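PDB 6KHP: tryptophan decarboxylase 1, which decarboxylates L-tryptophan to tryptamine and 5-hydroxy-L-tryptophan to serotonin with the help of pyridoxal 5'-phosphate, serving serotonin biosynthesis in rice. Local coordinates for the interface of chains A and B. Numbering follows the deposited sequence. Chains: chain A/B, Tryptophan decarboxylase 1.

The interface of chains A and B. Residues chain A 79, 82; chain B 65, 86.
A:Lys82 reaches B:Glu65 in a helix-to-helix salt bridge between two copies of this group II, pyridoxal-phosphate-dependent decarboxylase. A:Val79 and A:Lys82 lie about one turn apart on helix 77-88. B:Glu65 ends the short helix 61-65, and B:Ser86 sits in the last turn of helix 77-88 of its own chain. The protein forms homodimers, and the dimer of this family encloses the active sites. This patch is centred about 41 Å from the catalytic A:Tyr359. The deposited assembly holds four copies, and the patch may join dimers or be a packing contact; the structure alone does not show which. Two-fold symmetry repeats it with the chains exchanged.

The charged pair is forked. The ammonium NZ of A:Lys82 donates to OE2 of B:Glu65 at 2.7 Å and to OE1 at 2.8 Å. Both carboxylate oxygens are met on their syn sides. The nitrogen stands off the carboxylate plane, by 25° as measured at OE2. The two side chains meet at about a right angle. A:Lys82 has CG opposite its backbone N (chi1 -174°), and its extended chain carries NZ across to chain B. Packing accompanies the bridge: CE of A:Lys82 lies 3.6 Å from the carboxylate carbon CD of B:Glu65. Gripping both oxygens should limit rotation of the carboxylate. A glutamine in place of B:Glu65 would probably cost the salt bridge, leaving the lysine ammonium without its opposite charge.

A weak hydrogen bond adds to this. NZ of A:Lys82 also points to the backbone carbonyl O of B:Ser86, 3.4 Å away. The end of that helix may offer some further electrostatic support to the ammonium group.

Apolar contact is modest. Nearer the backbone, the A:Val79 methyl CG2 comes within 4.1 Å of CG of B:Glu65, the valine crossing the first part of the glutamate chain at a slant. Its other methyl, CG1, lies 4.1 Å from CA of B:Glu65.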
ATOM      1  N   VAL A  79      -2.192   9.107   5.566  1.00 27.01           N
ATOM      2  CA  VAL A  79      -1.699   8.022   4.734  1.00 27.85           C
ATOM      3  C   VAL A  79      -2.105   8.247   3.285  1.00 31.85           C
ATOM      4  O   VAL A  79      -1.275   8.141   2.372  1.00 32.37           O
ATOM      5  CB  VAL A  79      -2.201   6.670   5.271  1.00 29.64           C
ATOM      6  CG1 VAL A  79      -1.949   5.569   4.256  1.00 30.08           C
ATOM      7  CG2 VAL A  79      -1.517   6.347   6.612  1.00 30.30           C
ATOM      8  N   LYS A  82       0.050  10.761   1.886  1.00 30.21           N
ATOM      9  CA  LYS A  82       1.390  10.235   1.657  1.00 35.71           C
ATOM     10  C   LYS A  82       1.451   9.447   0.351  1.00 28.30           C
ATOM     11  O   LYS A  82       2.414   9.572  -0.410  1.00 28.65           O
ATOM     12  CB  LYS A  82       1.826   9.378   2.851  1.00 31.43           C
ATOM     13  CG  LYS A  82       3.272   8.891   2.786  1.00 37.95           C
ATOM     14  CD  LYS A  82       3.858   8.717   4.186  1.00 45.55           C
ATOM     15  CE  LYS A  82       5.149   7.877   4.193  1.00 49.97           C
ATOM     16  NZ  LYS A  82       5.692   7.683   5.606  1.00 51.84           N
TER
ATOM     17  N   GLU B  65       0.381   2.693   6.993  1.00 34.88           N
ATOM     18  CA  GLU B  65       0.960   2.977   5.682  1.00 35.12           C
ATOM     19  C   GLU B  65       0.996   1.740   4.792  1.00 38.40           C
ATOM     20  O   GLU B  65       0.426   1.737   3.695  1.00 43.53           O
ATOM     21  CB  GLU B  65       2.363   3.557   5.855  1.00 30.20           C
ATOM     22  CG  GLU B  65       2.346   4.883   6.537  1.00 31.24           C
ATOM     23  CD  GLU B  65       3.668   5.578   6.465  1.00 33.57           C
ATOM     24  OE1 GLU B  65       4.508   5.141   5.663  1.00 36.57           O
ATOM     25  OE2 GLU B  65       3.868   6.567   7.200  1.00 38.22           O
ATOM     26  N   SER B  86      10.225   4.430   1.668  1.00 32.34           N
ATOM     27  CA  SER B  86       9.198   5.415   2.004  1.00 34.16           C
ATOM     28  C   SER B  86       8.605   5.218   3.389  1.00 36.70           C
ATOM     29  O   SER B  86       8.304   6.202   4.073  1.00 33.31           O
ATOM     30  CB  SER B  86       8.063   5.373   0.985  1.00 29.28           C
ATOM     31  OG  SER B  86       8.557   5.661  -0.300  1.00 43.63           O
TER